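PDB 4RHZ: Cry37AA1 from Bacillus thuringiensis, which forms a binary complex with Cry23Aa1, binds calcium through a C2-like beta fold and probably acts as the smaller partner of an insecticidal toxin pair. Local coordinates for residues V3-F8 against Y121-A126; D37-W41 against Y56-I62. All coordinates share one frame; numbering follows the deposited sequence. Where two conformers were deposited one is given.

The chain begins with strand 4-13, and its last residues run back beside it. Contact 1 joins these ends as antiparallel neighbours within one sheet and so closes a loop over nearly the whole chain. Contact 2 lies nested inside that loop. It closes a much shorter one, from 37-41 to 56-62, and bridges the two four-stranded sheets. Strand 38-43 is an outermost strand of one sheet, and strand 55-62 is an outermost strand of the other. Strand 4-13 lies between 55-62 and 115-125, so the two contacts share a sheet. They also meet directly: Tyr4 N probably hydrogen-bonds Ile62 O, and Thr7 OG1 probably hydrogen-bonds Thr59 OG1.

Contact 1 (V3-F8 against Y121-A126); sequences VYNATF and YSLTPA
Leu123 CG stands anti to the carbonyl carbon (chi1 -48°), with chi2 near 163°. Its CD2 branch comes to rest against the methyl of Ala6, Leu123 CD2 to Ala6 CB 3.5 Å. Phe8 CG is also anti to its carbonyl carbon (chi1 -63°). The CD2 side of its ring meets Tyr121 CB at 3.7 Å, and the two side chains pass at a slant. These four residues lie on the face of the sheet turned to the protein interior, where Phe8 also packs on Met73 and Phe75 of the other sheet. The backbones form an antiparallel pair that joins the first and last strands of the C2-like sandwich. Asn5 with Thr124 and Thr7 with Ser122 are hydrogen-bonded pairs. Asn5 N bonds to Thr124 O (2.8 Å) and Thr7 N to Ser122 O (2.9 Å), with return bonds from Thr124 N to Asn5 O and from Ser122 N to Thr7 O. Between them, Ala6 and Leu123 form a non-hydrogen-bonded pair, with Leu123 CA 3.3 Å from Asn5 O in a CA-H...O contact. The Tyr4 ring has the backbone carbon of Thr124 at its edge, and its CD1 lies 4.1 Å from Pro125 CD. At the chain end, Ala126 N hydrogen-bonds Val3 O at 3.0 Å. One water accepts from Asn5 ND2 and donates to Ala126 OXT, linking that amide to the C-terminal carboxylate.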
ATOM      1  N   VAL B   3      23.019 -17.212  14.193  1.00 39.38           N
ATOM      2  CA  VAL B   3      21.925 -17.988  13.624  1.00 37.18           C
ATOM      3  C   VAL B   3      20.608 -17.200  13.881  1.00 39.60           C
ATOM      4  O   VAL B   3      20.455 -16.564  14.932  1.00 39.90           O
ATOM      5  CB  VAL B   3      21.900 -19.387  14.253  1.00 36.97           C
ATOM      6  CG1 VAL B   3      20.660 -20.158  13.810  1.00 32.02           C
ATOM      7  CG2 VAL B   3      23.254 -20.192  13.904  1.00 32.91           C
ATOM      8  N   TYR B   4      19.675 -17.247  12.931  1.00 39.16           N
ATOM      9  CA  TYR B   4      18.389 -16.552  13.048  1.00 39.93           C
ATOM     10  C   TYR B   4      17.192 -17.445  12.948  1.00 39.60           C
ATOM     11  O   TYR B   4      17.192 -18.446  12.228  1.00 39.67           O
ATOM     12  CB  TYR B   4      18.250 -15.459  12.010  1.00 38.32           C
ATOM     13  CG  TYR B   4      19.283 -14.392  12.178  1.00 41.39           C
ATOM     14  CD1 TYR B   4      19.051 -13.309  13.027  1.00 41.48           C
ATOM     15  CD2 TYR B   4      20.526 -14.458  11.491  1.00 39.02           C
ATOM     16  CE1 TYR B   4      20.017 -12.309  13.196  1.00 40.74           C
ATOM     17  CE2 TYR B   4      21.472 -13.492  11.648  1.00 38.80           C
ATOM     18  CZ  TYR B   4      21.209 -12.404  12.511  1.00 44.33           C
ATOM     19  OH  TYR B   4      22.146 -11.404  12.692  1.00 48.63           O
ATOM     20  N   ASN B   5      16.167 -17.085  13.706  1.00 39.84           N
ATOM     21  CA  ASN B   5      14.857 -17.703  13.554  1.00 39.63           C
ATOM     22  C   ASN B   5      14.266 -16.935  12.393  1.00 37.86           C
ATOM     23  O   ASN B   5      14.214 -15.750  12.416  1.00 37.98           O
ATOM     24  CB  ASN B   5      14.028 -17.569  14.868  1.00 39.99           C
ATOM     25  CG  ASN B   5      14.371 -18.679  15.914  1.00 44.00           C
ATOM     26  OD1 ASN B   5      14.471 -19.846  15.557  1.00 53.31           O
ATOM     27  ND2 ASN B   5      14.486 -18.324  17.192  1.00 45.23           N
ATOM     28  N   ALA B   6      13.909 -17.620  11.327  1.00 37.34           N
ATOM     29  CA  ALA B   6      13.274 -16.971  10.194  1.00 35.93           C
ATOM     30  C   ALA B   6      11.846 -17.499  10.076  1.00 35.11           C
ATOM     31  O   ALA B   6      11.632 -18.713  10.050  1.00 34.26           O
ATOM     32  CB  ALA B   6      14.052 -17.193   8.907  1.00 34.80           C
ATOM     33  N   THR B   7      10.889 -16.564   9.995  1.00 33.91           N
ATOM     34  CA  THR B   7       9.453 -16.888  10.003  1.00 32.32           C
ATOM     35  C   THR B   7       8.867 -16.424   8.680  1.00 31.29           C
ATOM     36  O   THR B   7       8.964 -15.280   8.324  1.00 30.24           O
ATOM     37  CB  THR B   7       8.710 -16.226  11.244  1.00 34.75           C
ATOM     38  OG1 THR B   7       9.303 -16.689  12.482  1.00 35.47           O
ATOM     39  CG2 THR B   7       7.120 -16.529  11.257  1.00 32.31           C
ATOM     40  N   PHE B   8       8.328 -17.377   7.933  1.00 30.71           N
ATOM     41  CA  PHE B   8       7.878 -17.220   6.604  1.00 30.72           C
ATOM     42  C   PHE B   8       6.386 -17.246   6.669  1.00 30.93           C
ATOM     43  O   PHE B   8       5.814 -18.142   7.304  1.00 29.85           O
ATOM     44  CB  PHE B   8       8.396 -18.422   5.743  1.00 30.66           C
ATOM     45  CG  PHE B   8       9.909 -18.463   5.668  1.00 32.95           C
ATOM     46  CD1 PHE B   8      10.650 -19.281   6.533  1.00 31.14           C
ATOM     47  CD2 PHE B   8      10.593 -17.592   4.832  1.00 31.49           C
ATOM     48  CE1 PHE B   8      12.020 -19.263   6.521  1.00 31.47           C
ATOM     49  CE2 PHE B   8      11.987 -17.561   4.799  1.00 26.85           C
ATOM     50  CZ  PHE B   8      12.704 -18.405   5.635  1.00 30.01           C
ATOM     51  N   TYR B 121       8.729 -12.543   5.101  1.00 30.75           N
ATOM     52  CA  TYR B 121       9.563 -13.204   6.077  1.00 32.99           C
ATOM     53  C   TYR B 121      10.110 -12.204   7.033  1.00 34.52           C
ATOM     54  O   TYR B 121      10.226 -11.062   6.659  1.00 35.12           O
ATOM     55  CB  TYR B 121      10.730 -13.984   5.410  1.00 32.86           C
ATOM     56  CG  TYR B 121      11.862 -13.174   4.794  1.00 31.94           C
ATOM     57  CD1 TYR B 121      13.096 -13.081   5.433  1.00 27.18           C
ATOM     58  CD2 TYR B 121      11.708 -12.543   3.552  1.00 31.28           C
ATOM     59  CE1 TYR B 121      14.161 -12.361   4.869  1.00 27.48           C
ATOM     60  CE2 TYR B 121      12.804 -11.861   2.940  1.00 28.23           C
ATOM     61  CZ  TYR B 121      14.016 -11.778   3.612  1.00 31.96           C
ATOM     62  OH  TYR B 121      15.065 -11.057   3.036  1.00 30.14           O
ATOM     63  N   SER B 122      10.470 -12.657   8.239  1.00 36.01           N
ATOM     64  CA  SER B 122      11.118 -11.811   9.233  1.00 37.67           C
ATOM     65  C   SER B 122      12.121 -12.634  10.027  1.00 38.90           C
ATOM     66  O   SER B 122      12.027 -13.869  10.078  1.00 40.37           O
ATOM     67  CB  SER B 122      10.083 -11.201  10.217  1.00 37.93           C
ATOM     68  OG  SER B 122       9.334 -12.210  10.879  1.00 36.98           O
ATOM     69  N   LEU B 123      13.042 -11.946  10.685  1.00 41.08           N
ATOM     70  CA  LEU B 123      14.174 -12.579  11.422  1.00 43.47           C
ATOM     71  C   LEU B 123      14.362 -12.011  12.822  1.00 44.39           C
ATOM     72  O   LEU B 123      14.276 -10.779  12.985  1.00 44.30           O
ATOM     73  CB  LEU B 123      15.490 -12.233  10.703  1.00 42.50           C
ATOM     74  CG  LEU B 123      15.388 -12.478   9.203  1.00 43.15           C
ATOM     75  CD1 LEU B 123      16.484 -11.760   8.461  1.00 42.21           C
ATOM     76  CD2 LEU B 123      15.421 -13.988   8.982  1.00 41.86           C
ATOM     77  N   THR B 124      14.691 -12.902  13.770  1.00 44.87           N
ATOM     78  CA  THR B 124      15.141 -12.543  15.125  0.50 45.48           C
ATOM     79  C   THR B 124      16.273 -13.479  15.500  1.00 46.34           C
ATOM     80  O   THR B 124      16.219 -14.647  15.151  1.00 46.23           O
ATOM     81  CB  THR B 124      14.042 -12.720  16.235  0.50 45.32           C
ATOM     82  OG1 THR B 124      13.429 -14.026  16.154  0.50 41.77           O
ATOM     83  CG2 THR B 124      13.000 -11.626  16.134  0.50 46.34           C
ATOM     84  N   PRO B 125      17.293 -12.974  16.223  1.00 46.81           N
ATOM     85  CA  PRO B 125      18.388 -13.825  16.691  1.00 48.16           C
ATOM     86  C   PRO B 125      17.831 -15.056  17.350  1.00 48.80           C
ATOM     87  O   PRO B 125      16.832 -14.950  18.086  1.00 49.83           O
ATOM     88  CB  PRO B 125      19.042 -12.964  17.774  1.00 47.92           C
ATOM     89  CG  PRO B 125      18.848 -11.560  17.290  1.00 47.27           C
ATOM     90  CD  PRO B 125      17.614 -11.544  16.415  1.00 47.29           C
ATOM     91  N   ALA B 126      18.408 -16.213  17.052  1.00 48.30           N
ATOM     92  CA  ALA B 126      17.926 -17.450  17.648  1.00 48.86           C
ATOM     93  C   ALA B 126      18.585 -17.574  19.010  1.00 49.34           C
ATOM     94  O   ALA B 126      19.649 -16.973  19.294  1.00 48.27           O
ATOM     95  CB  ALA B 126      18.263 -18.698  16.777  1.00 49.27           C
ATOM     96  OXT ALA B 126      18.014 -18.321  19.811  1.00 49.63           O
TER
HETATM   97  O   HOH W   1      15.587 -19.760  19.528  1.00 62.96           O

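Contact 2 (D37-W41 against Y56-I62); sequences DFEIW and YTQTIKI
Trp41 turns the edge of its indole onto the face of Tyr56 in a T-shaped stack. The ring planes stand at 73°, and Trp41 CD1 sits over the centre of the phenol ring, 3.6 Å from Tyr56 CG. This is packing between the two sheets of a beta sandwich, where an outermost strand of each sheet faces the other. Tyr56 CG is anti to the backbone N (chi1 180°), which sends the ring toward strand 38-43. Trp41 lies along its own strand, so that CD1 at its edge meets the Tyr56 face. Beside the stack, Gln58 NE2 gives a long hydrogen bond to Ile40 O, at 3.3 Å. It is straight at the N-H only. Ile40 O lies near the Gln58 amide plane, but the nitrogen stands above the carbonyl plane and does not use a lone pair. Further along, Ile60 CD1, in one of its two conformers, rests across both Ile40 and Phe38. It lies 3.7 Å from Ile40 CG2 and 4.0 Å from Phe38 CD1, at the edge of the phenyl ring. Ile62 CG2 then meets Phe38 CZ at 4.0 Å. Further out, Ile40 and Trp41 both pair with Ile27 in a classic beta bulge, and the Trp41 ring also meets Phe12. Gln58 NE2 also donates to a water, at 2.6 Å, and this water donates to Glu39 O at 2.8 Å.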
ATOM      1  N   ASP B  37      19.580 -24.029  -1.368  1.00 30.68           N
ATOM      2  CA  ASP B  37      18.213 -23.702  -1.153  1.00 32.27           C
ATOM      3  C   ASP B  37      17.579 -24.666  -0.154  1.00 33.02           C
ATOM      4  O   ASP B  37      18.070 -25.766   0.093  1.00 32.71           O
ATOM      5  CB  ASP B  37      17.452 -23.695  -2.471  1.00 30.52           C
ATOM      6  CG  ASP B  37      17.484 -25.040  -3.143  1.00 34.78           C
ATOM      7  OD1 ASP B  37      16.766 -25.229  -4.146  1.00 37.51           O
ATOM      8  OD2 ASP B  37      18.222 -25.927  -2.675  1.00 34.42           O
ATOM      9  N   PHE B  38      16.456 -24.255   0.407  1.00 33.46           N
ATOM     10  CA  PHE B  38      15.816 -25.080   1.411  1.00 33.13           C
ATOM     11  C   PHE B  38      14.316 -24.922   1.320  1.00 33.68           C
ATOM     12  O   PHE B  38      13.848 -23.866   0.922  1.00 33.14           O
ATOM     13  CB  PHE B  38      16.387 -24.730   2.781  1.00 32.24           C
ATOM     14  CG  PHE B  38      16.400 -23.263   3.108  1.00 29.92           C
ATOM     15  CD1 PHE B  38      15.341 -22.692   3.805  1.00 28.70           C
ATOM     16  CD2 PHE B  38      17.487 -22.468   2.795  1.00 28.61           C
ATOM     17  CE1 PHE B  38      15.323 -21.350   4.152  1.00 27.26           C
ATOM     18  CE2 PHE B  38      17.521 -21.112   3.133  1.00 28.74           C
ATOM     19  CZ  PHE B  38      16.403 -20.531   3.806  1.00 29.40           C
ATOM     20  N   GLU B  39      13.568 -25.973   1.610  1.00 34.44           N
ATOM     21  CA  GLU B  39      12.121 -25.835   1.635  1.00 37.03           C
ATOM     22  C   GLU B  39      11.584 -25.078   2.816  1.00 36.32           C
ATOM     23  O   GLU B  39      12.027 -25.267   3.961  1.00 36.44           O
ATOM     24  CB  GLU B  39      11.320 -27.132   1.483  1.00 37.76           C
ATOM     25  CG  GLU B  39      11.956 -28.337   1.963  1.00 47.45           C
ATOM     26  CD  GLU B  39      12.921 -28.883   0.935  1.00 55.98           C
ATOM     27  OE1 GLU B  39      14.148 -28.718   1.203  1.00 59.55           O
ATOM     28  OE2 GLU B  39      12.453 -29.458  -0.097  1.00 59.03           O
ATOM     29  N   ILE B  40      10.666 -24.177   2.494  1.00 35.10           N
ATOM     30  CA  ILE B  40       9.861 -23.497   3.501  1.00 35.44           C
ATOM     31  C   ILE B  40       8.409 -23.991   3.473  1.00 35.58           C
ATOM     32  O   ILE B  40       7.634 -23.700   4.374  1.00 35.83           O
ATOM     33  CB  ILE B  40       9.994 -21.933   3.388  1.00 34.91           C
ATOM     34  CG1 ILE B  40       9.298 -21.393   2.126  1.00 33.39           C
ATOM     35  CG2 ILE B  40      11.487 -21.570   3.447  1.00 35.63           C
ATOM     36  CD1 ILE B  40       9.092 -19.829   2.083  1.00 31.69           C
ATOM     37  N   TRP B  41       8.070 -24.780   2.462  1.00 34.98           N
ATOM     38  CA  TRP B  41       6.771 -25.369   2.388  1.00 35.07           C
ATOM     39  C   TRP B  41       6.798 -26.478   1.374  1.00 35.81           C
ATOM     40  O   TRP B  41       7.371 -26.327   0.298  1.00 35.39           O
ATOM     41  CB  TRP B  41       5.713 -24.334   1.950  1.00 35.35           C
ATOM     42  CG  TRP B  41       4.372 -24.929   1.667  1.00 32.17           C
ATOM     43  CD1 TRP B  41       3.374 -25.147   2.579  1.00 33.48           C
ATOM     44  CD2 TRP B  41       3.871 -25.398   0.399  1.00 32.91           C
ATOM     45  NE1 TRP B  41       2.287 -25.747   1.964  1.00 32.64           N
ATOM     46  CE2 TRP B  41       2.545 -25.875   0.625  1.00 34.05           C
ATOM     47  CE3 TRP B  41       4.404 -25.446  -0.909  1.00 31.69           C
ATOM     48  CZ2 TRP B  41       1.749 -26.415  -0.402  1.00 34.69           C
ATOM     49  CZ3 TRP B  41       3.627 -25.939  -1.937  1.00 31.87           C
ATOM     50  CH2 TRP B  41       2.285 -26.442  -1.673  1.00 36.94           C
ATOM     51  N   TYR B  56       0.019 -20.236   5.355  1.00 45.99           N
ATOM     52  CA  TYR B  56       0.883 -21.224   5.936  1.00 45.21           C
ATOM     53  C   TYR B  56       1.974 -20.426   6.591  1.00 45.12           C
ATOM     54  O   TYR B  56       2.525 -19.510   5.992  1.00 44.28           O
ATOM     55  CB  TYR B  56       1.502 -22.111   4.838  1.00 45.81           C
ATOM     56  CG  TYR B  56       2.414 -23.154   5.401  1.00 48.74           C
ATOM     57  CD1 TYR B  56       1.886 -24.294   5.974  1.00 50.69           C
ATOM     58  CD2 TYR B  56       3.818 -22.981   5.428  1.00 50.60           C
ATOM     59  CE1 TYR B  56       2.685 -25.249   6.547  1.00 52.75           C
ATOM     60  CE2 TYR B  56       4.651 -23.961   5.995  1.00 49.24           C
ATOM     61  CZ  TYR B  56       4.071 -25.085   6.558  1.00 55.56           C
ATOM     62  OH  TYR B  56       4.827 -26.102   7.134  1.00 60.64           O
ATOM     63  N   THR B  57       2.291 -20.787   7.817  1.00 45.21           N
ATOM     64  CA  THR B  57       3.334 -20.120   8.567  0.50 45.64           C
ATOM     65  C   THR B  57       4.343 -21.165   9.042  1.00 46.58           C
ATOM     66  O   THR B  57       3.965 -22.293   9.399  1.00 47.13           O
ATOM     67  CB  THR B  57       2.736 -19.341   9.728  0.50 45.50           C
ATOM     68  OG1 THR B  57       1.665 -18.537   9.224  0.50 44.46           O
ATOM     69  CG2 THR B  57       3.768 -18.447  10.384  0.50 44.98           C
ATOM     70  N   GLN B  58       5.628 -20.795   8.998  1.00 46.82           N
ATOM     71  CA  GLN B  58       6.755 -21.666   9.349  1.00 46.89           C
ATOM     72  C   GLN B  58       7.930 -20.866   9.869  1.00 45.30           C
ATOM     73  O   GLN B  58       8.237 -19.796   9.314  1.00 43.95           O
ATOM     74  CB  GLN B  58       7.250 -22.358   8.101  1.00 47.21           C
ATOM     75  CG  GLN B  58       6.926 -23.756   8.152  1.00 54.70           C
ATOM     76  CD  GLN B  58       8.133 -24.618   8.291  1.00 56.89           C
ATOM     77  OE1 GLN B  58       8.430 -25.126   9.359  1.00 57.51           O
ATOM     78  NE2 GLN B  58       8.807 -24.829   7.190  1.00 59.34           N
ATOM     79  N   THR B  59       8.594 -21.400  10.898  1.00 43.66           N
ATOM     80  CA  THR B  59       9.831 -20.850  11.410  1.00 42.90           C
ATOM     81  C   THR B  59      10.937 -21.888  11.303  1.00 42.33           C
ATOM     82  O   THR B  59      10.724 -23.068  11.582  1.00 42.97           O
ATOM     83  CB  THR B  59       9.667 -20.300  12.833  1.00 42.81           C
ATOM     84  OG1 THR B  59       8.628 -19.339  12.798  1.00 43.73           O
ATOM     85  CG2 THR B  59      10.978 -19.564  13.324  1.00 42.06           C
ATOM     86  N   ILE B  60      12.108 -21.418  10.892  1.00 41.66           N
ATOM     87  CA  ILE B  60      13.253 -22.253  10.477  0.50 40.89           C
ATOM     88  C   ILE B  60      14.495 -21.594  11.044  1.00 40.34           C
ATOM     89  O   ILE B  60      14.579 -20.352  11.120  1.00 41.12           O
ATOM     90  CB  ILE B  60      13.443 -22.209   8.920  0.50 40.50           C
ATOM     91  CG1 ILE B  60      12.290 -22.850   8.184  0.50 41.04           C
ATOM     92  CG2 ILE B  60      14.661 -22.980   8.474  0.50 41.38           C
ATOM     93  CD1 ILE B  60      12.561 -22.902   6.717  0.50 40.10           C
ATOM     94  N   LYS B  61      15.502 -22.365  11.404  1.00 39.11           N
ATOM     95  CA  LYS B  61      16.718 -21.682  11.834  1.00 37.00           C
ATOM     96  C   LYS B  61      17.679 -21.556  10.682  1.00 36.09           C
ATOM     97  O   LYS B  61      17.878 -22.515   9.934  1.00 34.50           O
ATOM     98  CB  LYS B  61      17.324 -22.433  12.991  1.00 39.40           C
ATOM     99  CG  LYS B  61      16.773 -21.966  14.342  1.00 40.53           C
ATOM    100  CD  LYS B  61      16.021 -23.043  15.038  1.00 51.24           C
ATOM    101  CE  LYS B  61      15.743 -22.636  16.499  1.00 53.54           C
ATOM    102  NZ  LYS B  61      17.053 -22.414  17.211  1.00 59.10           N
ATOM    103  N   ILE B  62      18.271 -20.374  10.503  1.00 34.79           N
ATOM    104  CA  ILE B  62      19.083 -20.140   9.345  1.00 34.17           C
ATOM    105  C   ILE B  62      20.285 -19.241   9.614  1.00 34.38           C
ATOM    106  O   ILE B  62      20.306 -18.527  10.593  1.00 34.06           O
ATOM    107  CB  ILE B  62      18.286 -19.533   8.161  1.00 34.16           C
ATOM    108  CG1 ILE B  62      17.869 -18.119   8.443  1.00 34.10           C
ATOM    109  CG2 ILE B  62      17.094 -20.425   7.714  1.00 34.10           C
ATOM    110  CD1 ILE B  62      17.174 -17.487   7.227  1.00 36.02           C
TER
HETATM  111  O   HOH W   2      10.772 -26.181   6.250  1.00 31.25           O